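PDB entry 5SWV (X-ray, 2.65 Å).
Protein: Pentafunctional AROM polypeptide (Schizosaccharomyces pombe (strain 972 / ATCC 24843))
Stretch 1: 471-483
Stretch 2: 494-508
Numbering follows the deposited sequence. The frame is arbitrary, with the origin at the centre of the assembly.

Stretch 1 471-483: GGVFLDMAYKPLH
Stretch 2 494-508: EWKCCNGLEALVRQG

A strand running through Val473 to Asp476 lies parallel to strand 496-498, their axes 24° apart and 4.7 Å at closest approach. The register pairs Val473 with Lys496, Phe474 with Cys497 and Leu475 with Cys498, at CA-CA separations of 4.8, 4.9 and 4.8 Å. Phi/psi values from -72/144 at Gly472 to -108/128 at Asp476, and from -76/118 at Lys496 to -129/150 at Cys498, are those of extended chain.

Four backbone hydrogen bonds fix this register. Lys496 N donates to Gly472 O (3.2 Å, N-H...O angle 154°), and Phe474 N to Lys496 O (2.9 Å, 170°); Cys498 N then donates to Phe474 O (2.9 Å, 153°), and Asp476 N to Cys498 O (3.2 Å, 167°). Phe474 and Lys496 each use both N and O in this ladder, as does Cys498. Three acceptors also receive CA-H...O contacts: Val473 CA lies 3.3 Å from Lys496 O, Cys497 CA 3.4 Å from Phe474 O, and Leu475 CA 3.5 Å from Cys498 O.

The ladder stops where the helix begins. Asp476 O approaches Gly500 N to 2.9 Å, but the angle is too poor for a hydrogen bond. The Asp476 side chain (chi1 -165°, t) accepts from Ala478 N through OD1 at 2.9 Å (167°), while OD2 is satisfied just outside the stretch. Asn499, chi1 72° (p), is the N-cap: its OD1 accepts from Glu502 N at 3.1 Å (160°). Further along helix 500-508, Leu504 N donates to Gly500 O at 2.9 Å, and Arg506 NH2 forms a salt bridge with Glu502 OE2 at 2.9 Å.

Side chains alternate across the sheet. Val473, Leu475, Lys496 and Cys498 share one face, where Leu475 CD1 (chi1 t, chi2 p) packs 3.7 Å from Cys498 CB and Val473 CG1 lies 4.0 Å from Cys498 SG. Phe474 (chi1 173°, t) and Cys497 (chi1 m) occupy the other; Cys497 SG sits 5.3 Å from the centroid of the Phe474 ring, obliquely. Trp495 (chi1 -77°, chi2 82°) brings CE3 to 3.4 Å from Gly472 C, where an ideal CB on Gly472 would lie 3.1 Å from CZ3 of Trp495. Its NE1 is hydrogen-bonded elsewhere in the structure.

Beyond the strands, Gly500 packs closely against the loop that follows the first strand: an ideal CB on Gly500 would fall 2.4 Å from Met477 O, a clash. Met477, m at all three chi angles, places CE 4.0 Å from Ala503 CB, and Tyr479 (chi1 p) sets CE2 4.0 Å from Leu504 CD1.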

ATOM      1  N   GLY A 471      -2.942  17.301 -16.919  1.00 50.78           N
ATOM      2  CA  GLY A 471      -2.826  16.645 -15.627  1.00 48.85           C
ATOM      3  C   GLY A 471      -1.436  16.674 -15.035  1.00 47.00           C
ATOM      4  O   GLY A 471      -1.131  15.863 -14.172  1.00 45.94           O
ATOM      5  N   GLY A 472      -0.595  17.604 -15.487  1.00 46.17           N
ATOM      6  CA  GLY A 472       0.801  17.667 -15.055  1.00 44.75           C
ATOM      7  C   GLY A 472       0.894  18.144 -13.626  1.00 43.70           C
ATOM      8  O   GLY A 472       0.109  18.993 -13.224  1.00 44.20           O
ATOM      9  N   VAL A 473       1.847  17.604 -12.863  1.00 42.76           N
ATOM     10  CA  VAL A 473       1.941  17.873 -11.413  1.00 42.04           C
ATOM     11  C   VAL A 473       3.258  18.560 -11.063  1.00 41.56           C
ATOM     12  O   VAL A 473       4.322  18.158 -11.537  1.00 40.68           O
ATOM     13  CB  VAL A 473       1.798  16.580 -10.567  1.00 41.67           C
ATOM     14  CG1 VAL A 473       1.929  16.867  -9.071  1.00 41.15           C
ATOM     15  CG2 VAL A 473       0.480  15.878 -10.867  1.00 41.91           C
ATOM     16  N   PHE A 474       3.153  19.598 -10.235  1.00 41.64           N
ATOM     17  CA  PHE A 474       4.290  20.327  -9.686  1.00 41.95           C
ATOM     18  C   PHE A 474       4.365  20.063  -8.197  1.00 41.47           C
ATOM     19  O   PHE A 474       3.356  20.191  -7.505  1.00 41.35           O
ATOM     20  CB  PHE A 474       4.082  21.813  -9.901  1.00 43.11           C
ATOM     21  CG  PHE A 474       5.103  22.668  -9.222  1.00 44.67           C
ATOM     22  CD1 PHE A 474       6.289  22.999  -9.866  1.00 46.11           C
ATOM     23  CD2 PHE A 474       4.885  23.156  -7.945  1.00 45.41           C
ATOM     24  CE1 PHE A 474       7.244  23.791  -9.243  1.00 46.13           C
ATOM     25  CE2 PHE A 474       5.835  23.949  -7.316  1.00 45.67           C
ATOM     26  CZ  PHE A 474       7.016  24.261  -7.961  1.00 45.81           C
ATOM     27  N   LEU A 475       5.553  19.726  -7.704  1.00 41.14           N
ATOM     28  CA  LEU A 475       5.774  19.513  -6.267  1.00 41.64           C
ATOM     29  C   LEU A 475       6.902  20.397  -5.750  1.00 43.05           C
ATOM     30  O   LEU A 475       7.994  20.379  -6.294  1.00 44.02           O
ATOM     31  CB  LEU A 475       6.122  18.049  -5.999  1.00 40.53           C
ATOM     32  CG  LEU A 475       6.583  17.678  -4.586  1.00 39.62           C
ATOM     33  CD1 LEU A 475       5.498  17.960  -3.570  1.00 39.75           C
ATOM     34  CD2 LEU A 475       6.967  16.215  -4.540  1.00 39.33           C
ATOM     35  N   ASP A 476       6.656  21.146  -4.687  1.00 44.65           N
ATOM     36  CA  ASP A 476       7.716  21.893  -4.027  1.00 46.71           C
ATOM     37  C   ASP A 476       7.994  21.202  -2.716  1.00 47.00           C
ATOM     38  O   ASP A 476       7.070  20.984  -1.952  1.00 48.52           O
ATOM     39  CB  ASP A 476       7.276  23.335  -3.776  1.00 48.37           C
ATOM     40  CG  ASP A 476       8.432  24.255  -3.429  1.00 49.90           C
ATOM     41  OD1 ASP A 476       9.361  23.822  -2.716  1.00 51.04           O
ATOM     42  OD2 ASP A 476       8.398  25.430  -3.855  1.00 51.91           O
ATOM     43  N   MET A 477       9.255  20.876  -2.451  1.00 47.68           N
ATOM     44  CA  MET A 477       9.643  20.199  -1.215  1.00 48.28           C
ATOM     45  C   MET A 477       9.782  21.090   0.004  1.00 51.47           C
ATOM     46  O   MET A 477       9.923  20.573   1.108  1.00 52.28           O
ATOM     47  CB  MET A 477      10.945  19.441  -1.412  1.00 47.06           C
ATOM     48  CG  MET A 477      10.812  18.305  -2.396  1.00 46.68           C
ATOM     49  SD  MET A 477       9.589  17.119  -1.840  1.00 45.93           S
ATOM     50  CE  MET A 477      10.445  16.360  -0.454  1.00 45.55           C
ATOM     51  N   ALA A 478       9.737  22.406  -0.169  1.00 56.17           N
ATOM     52  CA  ALA A 478       9.740  23.315   0.980  1.00 61.79           C
ATOM     53  C   ALA A 478       8.321  23.592   1.518  1.00 66.56           C
ATOM     54  O   ALA A 478       7.328  23.650   0.763  1.00 66.02           O
ATOM     55  CB  ALA A 478      10.449  24.612   0.624  1.00 62.76           C
ATOM     56  N   TYR A 479       8.250  23.776   2.835  1.00 73.98           N
ATOM     57  CA  TYR A 479       6.994  24.067   3.549  1.00 80.25           C
ATOM     58  C   TYR A 479       7.155  25.334   4.404  1.00 83.06           C
ATOM     59  O   TYR A 479       6.544  25.471   5.457  1.00 84.68           O
ATOM     60  CB  TYR A 479       6.576  22.863   4.409  1.00 81.99           C
ATOM     61  CG  TYR A 479       7.678  22.324   5.310  1.00 85.08           C
ATOM     62  CD1 TYR A 479       7.863  22.818   6.605  1.00 86.47           C
ATOM     63  CD2 TYR A 479       8.545  21.322   4.857  1.00 86.87           C
ATOM     64  CE1 TYR A 479       8.872  22.329   7.424  1.00 87.76           C
ATOM     65  CE2 TYR A 479       9.557  20.828   5.667  1.00 88.74           C
ATOM     66  CZ  TYR A 479       9.717  21.333   6.949  1.00 89.45           C
ATOM     67  OH  TYR A 479      10.717  20.834   7.752  1.00 91.70           O
ATOM     68  N   LYS A 480       7.952  26.279   3.910  1.00 86.64           N
ATOM     69  CA  LYS A 480       8.341  27.454   4.680  1.00 89.17           C
ATOM     70  C   LYS A 480       8.719  28.600   3.726  1.00 87.98           C
ATOM     71  O   LYS A 480       9.897  28.731   3.365  1.00 88.27           O
ATOM     72  CB  LYS A 480       9.515  27.076   5.602  1.00 92.85           C
ATOM     73  CG  LYS A 480      10.090  28.199   6.473  1.00 95.96           C
ATOM     74  CD  LYS A 480       9.103  28.693   7.523  1.00 94.92           C
ATOM     75  CE  LYS A 480       9.714  29.791   8.375  1.00 92.64           C
ATOM     76  NZ  LYS A 480       8.883  30.034   9.578  1.00 92.86           N
ATOM     77  N   PRO A 481       7.730  29.425   3.304  1.00 85.48           N
ATOM     78  CA  PRO A 481       6.283  29.369   3.599  1.00 84.57           C
ATOM     79  C   PRO A 481       5.545  28.127   3.081  1.00 83.23           C
ATOM     80  O   PRO A 481       6.108  27.343   2.322  1.00 78.24           O
ATOM     81  CB  PRO A 481       5.729  30.640   2.922  1.00 86.17           C
ATOM     82  CG  PRO A 481       6.803  31.126   1.998  1.00 85.93           C
ATOM     83  CD  PRO A 481       8.093  30.672   2.598  1.00 85.76           C
ATOM     84  N   LEU A 482       4.291  27.966   3.509  1.00 85.95           N
ATOM     85  CA  LEU A 482       3.431  26.856   3.066  1.00 88.72           C
ATOM     86  C   LEU A 482       3.138  26.963   1.568  1.00 88.26           C
ATOM     87  O   LEU A 482       3.384  26.005   0.828  1.00 87.41           O
ATOM     88  CB  LEU A 482       2.106  26.821   3.854  1.00 92.25           C
ATOM     89  CG  LEU A 482       2.162  26.398   5.332  1.00 93.54           C
ATOM     90  CD1 LEU A 482       0.912  26.807   6.116  1.00 92.60           C
ATOM     91  CD2 LEU A 482       2.403  24.895   5.420  1.00 93.33           C
ATOM     92  N   HIS A 483       2.598  28.118   1.147  1.00 88.20           N
ATOM     93  CA  HIS A 483       2.482  28.495  -0.280  1.00 87.28           C
ATOM     94  C   HIS A 483       3.772  29.221  -0.697  1.00 83.37           C
ATOM     95  O   HIS A 483       4.062  30.309  -0.186  1.00 80.94           O
ATOM     96  CB  HIS A 483       1.295  29.444  -0.536  1.00 89.13           C
ATOM     97  CG  HIS A 483      -0.057  28.854  -0.259  1.00 92.04           C
ATOM     98  ND1 HIS A 483      -0.704  29.012   0.951  1.00 93.80           N
ATOM     99  CD2 HIS A 483      -0.908  28.157  -1.050  1.00 91.65           C
ATOM    100  CE1 HIS A 483      -1.883  28.415   0.899  1.00 93.41           C
ATOM    101  NE2 HIS A 483      -2.031  27.889  -0.303  1.00 92.62           N
ATOM    102  N   GLU A 494      -1.410  26.797 -14.401  1.00 57.84           N
ATOM    103  CA  GLU A 494      -2.470  25.781 -14.372  1.00 58.07           C
ATOM    104  C   GLU A 494      -1.973  24.396 -13.986  1.00 54.59           C
ATOM    105  O   GLU A 494      -2.582  23.392 -14.332  1.00 53.41           O
ATOM    106  CB  GLU A 494      -3.271  25.763 -15.696  1.00 60.44           C
ATOM    107  CG  GLU A 494      -3.598  27.164 -16.232  1.00 63.26           C
ATOM    108  CD  GLU A 494      -4.884  27.250 -17.042  1.00 65.24           C
ATOM    109  OE1 GLU A 494      -5.375  26.200 -17.516  1.00 65.75           O
ATOM    110  OE2 GLU A 494      -5.399  28.386 -17.201  1.00 65.95           O
ATOM    111  N   TRP A 495      -0.880  24.348 -13.236  1.00 53.15           N
ATOM    112  CA  TRP A 495      -0.347  23.077 -12.761  1.00 51.89           C
ATOM    113  C   TRP A 495      -1.173  22.620 -11.575  1.00 53.06           C
ATOM    114  O   TRP A 495      -1.673  23.448 -10.808  1.00 53.10           O
ATOM    115  CB  TRP A 495       1.120  23.193 -12.342  1.00 49.82           C
ATOM    116  CG  TRP A 495       2.092  23.238 -13.482  1.00 48.56           C
ATOM    117  CD1 TRP A 495       2.424  24.318 -14.228  1.00 48.36           C
ATOM    118  CD2 TRP A 495       2.879  22.156 -13.977  1.00 47.73           C
ATOM    119  NE1 TRP A 495       3.363  23.982 -15.165  1.00 48.07           N
ATOM    120  CE2 TRP A 495       3.667  22.658 -15.030  1.00 47.65           C
ATOM    121  CE3 TRP A 495       3.003  20.809 -13.624  1.00 47.76           C
ATOM    122  CZ2 TRP A 495       4.558  21.858 -15.753  1.00 47.48           C
ATOM    123  CZ3 TRP A 495       3.895  20.008 -14.338  1.00 47.92           C
ATOM    124  CH2 TRP A 495       4.657  20.539 -15.399  1.00 47.46           C
ATOM    125  N   LYS A 496      -1.312  21.300 -11.452  1.00 53.50           N
ATOM    126  CA  LYS A 496      -1.829  20.651 -10.249  1.00 54.84           C
ATOM    127  C   LYS A 496      -0.670  20.695  -9.253  1.00 52.22           C
ATOM    128  O   LYS A 496       0.385  20.154  -9.539  1.00 53.28           O
ATOM    129  CB  LYS A 496      -2.234  19.204 -10.588  1.00 58.85           C
ATOM    130  CG  LYS A 496      -3.341  18.560  -9.745  1.00 62.64           C
ATOM    131  CD  LYS A 496      -3.947  17.369 -10.517  1.00 66.05           C
ATOM    132  CE  LYS A 496      -5.210  16.778  -9.876  1.00 67.71           C
ATOM    133  NZ  LYS A 496      -4.946  15.617  -8.970  1.00 67.63           N
ATOM    134  N   CYS A 497      -0.831  21.378  -8.121  1.00 49.98           N
ATOM    135  CA  CYS A 497       0.295  21.649  -7.208  1.00 48.14           C
ATOM    136  C   CYS A 497       0.206  20.906  -5.889  1.00 45.78           C
ATOM    137  O   CYS A 497      -0.876  20.760  -5.331  1.00 43.91           O
ATOM    138  CB  CYS A 497       0.383  23.135  -6.903  1.00 49.09           C
ATOM    139  SG  CYS A 497       0.800  24.113  -8.350  1.00 51.56           S
ATOM    140  N   CYS A 498       1.369  20.469  -5.401  1.00 43.90           N
ATOM    141  CA  CYS A 498       1.525  19.822  -4.104  1.00 42.37           C
ATOM    142  C   CYS A 498       2.628  20.492  -3.321  1.00 42.69           C
ATOM    143  O   CYS A 498       3.586  20.993  -3.907  1.00 42.78           O
ATOM    144  CB  CYS A 498       1.904  18.370  -4.289  1.00 41.57           C
ATOM    145  SG  CYS A 498       0.752  17.472  -5.316  1.00 40.62           S
ATOM    146  N   ASN A 499       2.508  20.467  -1.997  1.00 43.13           N
ATOM    147  CA  ASN A 499       3.469  21.130  -1.123  1.00 44.16           C
ATOM    148  C   ASN A 499       4.289  20.146  -0.320  1.00 42.82           C
ATOM    149  O   ASN A 499       3.970  18.958  -0.271  1.00 42.25           O
ATOM    150  CB  ASN A 499       2.781  22.177  -0.223  1.00 46.37           C
ATOM    151  CG  ASN A 499       1.917  21.577   0.885  1.00 48.16           C
ATOM    152  OD1 ASN A 499       1.629  20.373   0.945  1.00 48.95           O
ATOM    153  ND2 ASN A 499       1.492  22.451   1.780  1.00 51.00           N
ATOM    154  N   GLY A 500       5.337  20.662   0.313  1.00 42.17           N
ATOM    155  CA  GLY A 500       6.311  19.842   1.021  1.00 41.96           C
ATOM    156  C   GLY A 500       5.784  19.219   2.290  1.00 41.82           C
ATOM    157  O   GLY A 500       6.317  18.235   2.778  1.00 41.28           O
ATOM    158  N   LEU A 501       4.732  19.798   2.835  1.00 43.43           N
ATOM    159  CA  LEU A 501       4.083  19.211   3.991  1.00 44.50           C
ATOM    160  C   LEU A 501       3.397  17.896   3.615  1.00 42.49           C
ATOM    161  O   LEU A 501       3.498  16.906   4.340  1.00 40.74           O
ATOM    162  CB  LEU A 501       3.099  20.211   4.593  1.00 46.93           C
ATOM    163  CG  LEU A 501       2.565  19.912   5.997  1.00 49.59           C
ATOM    164  CD1 LEU A 501       3.682  19.466   6.949  1.00 50.26           C
ATOM    165  CD2 LEU A 501       1.819  21.138   6.533  1.00 50.55           C
ATOM    166  N   GLU A 502       2.735  17.878   2.460  1.00 41.43           N
ATOM    167  CA  GLU A 502       2.191  16.634   1.958  1.00 41.04           C
ATOM    168  C   GLU A 502       3.272  15.556   1.865  1.00 39.80           C
ATOM    169  O   GLU A 502       3.072  14.445   2.337  1.00 39.29           O
ATOM    170  CB  GLU A 502       1.503  16.819   0.610  1.00 41.46           C
ATOM    171  CG  GLU A 502       1.212  15.490  -0.069  1.00 41.74           C
ATOM    172  CD  GLU A 502       0.176  15.572  -1.143  1.00 42.41           C
ATOM    173  OE1 GLU A 502      -0.231  16.693  -1.497  1.00 43.20           O
ATOM    174  OE2 GLU A 502      -0.213  14.492  -1.630  1.00 43.01           O
ATOM    175  N   ALA A 503       4.406  15.885   1.263  1.00 38.76           N
ATOM    176  CA  ALA A 503       5.488  14.914   1.144  1.00 38.70           C
ATOM    177  C   ALA A 503       6.005  14.440   2.483  1.00 38.38           C
ATOM    178  O   ALA A 503       6.219  13.251   2.660  1.00 37.39           O
ATOM    179  CB  ALA A 503       6.636  15.478   0.331  1.00 39.30           C
ATOM    180  N   LEU A 504       6.207  15.369   3.413  1.00 40.01           N
ATOM    181  CA  LEU A 504       6.624  15.030   4.788  1.00 42.28           C
ATOM    182  C   LEU A 504       5.652  14.046   5.442  1.00 40.69           C
ATOM    183  O   LEU A 504       6.073  13.093   6.103  1.00 40.81           O
ATOM    184  CB  LEU A 504       6.724  16.280   5.679  1.00 45.17           C
ATOM    185  CG  LEU A 504       7.521  16.131   7.006  1.00 49.04           C
ATOM    186  CD1 LEU A 504       8.167  17.482   7.307  1.00 51.01           C
ATOM    187  CD2 LEU A 504       6.767  15.611   8.262  1.00 49.94           C
ATOM    188  N   VAL A 505       4.360  14.281   5.252  1.00 38.72           N
ATOM    189  CA  VAL A 505       3.355  13.402   5.813  1.00 38.16           C
ATOM    190  C   VAL A 505       3.431  12.011   5.215  1.00 37.37           C
ATOM    191  O   VAL A 505       3.335  11.029   5.949  1.00 37.19           O
ATOM    192  CB  VAL A 505       1.943  13.987   5.654  1.00 38.44           C
ATOM    193  CG1 VAL A 505       0.862  12.937   5.909  1.00 38.66           C
ATOM    194  CG2 VAL A 505       1.779  15.155   6.613  1.00 38.70           C
ATOM    195  N   ARG A 506       3.614  11.925   3.903  1.00 37.00           N
ATOM    196  CA  ARG A 506       3.720  10.629   3.239  1.00 36.85           C
ATOM    197  C   ARG A 506       5.021   9.860   3.553  1.00 36.63           C
ATOM    198  O   ARG A 506       5.015   8.635   3.471  1.00 35.90           O
ATOM    199  CB  ARG A 506       3.493  10.778   1.735  1.00 37.41           C
ATOM    200  CG  ARG A 506       2.103  11.307   1.378  1.00 38.47           C
ATOM    201  CD  ARG A 506       1.764  11.124  -0.101  1.00 38.86           C
ATOM    202  NE  ARG A 506       0.548  11.828  -0.554  1.00 39.34           N
ATOM    203  CZ  ARG A 506      -0.708  11.363  -0.480  1.00 39.05           C
ATOM    204  NH1 ARG A 506      -1.003  10.188   0.061  1.00 38.66           N
ATOM    205  NH2 ARG A 506      -1.696  12.101  -0.957  1.00 39.45           N
ATOM    206  N   GLN A 507       6.107  10.560   3.917  1.00 37.53           N
ATOM    207  CA  GLN A 507       7.344   9.903   4.424  1.00 38.32           C
ATOM    208  C   GLN A 507       7.084   9.153   5.695  1.00 37.34           C
ATOM    209  O   GLN A 507       7.490   7.997   5.832  1.00 36.80           O
ATOM    210  CB  GLN A 507       8.453  10.897   4.759  1.00 39.89           C
ATOM    211  CG  GLN A 507       9.108  11.516   3.551  1.00 41.99           C
ATOM    212  CD  GLN A 507       9.981  12.700   3.917  1.00 43.45           C
ATOM    213  OE1 GLN A 507      10.294  12.907   5.104  1.00 44.09           O
ATOM    214  NE2 GLN A 507      10.381  13.493   2.896  1.00 43.16           N
ATOM    215  N   GLY A 508       6.444   9.854   6.631  1.00 36.76           N
ATOM    216  CA  GLY A 508       5.999   9.277   7.886  1.00 36.29           C
ATOM    217  C   GLY A 508       5.073   8.096   7.685  1.00 35.60           C
ATOM    218  O   GLY A 508       5.228   7.091   8.359  1.00 36.57           O
TER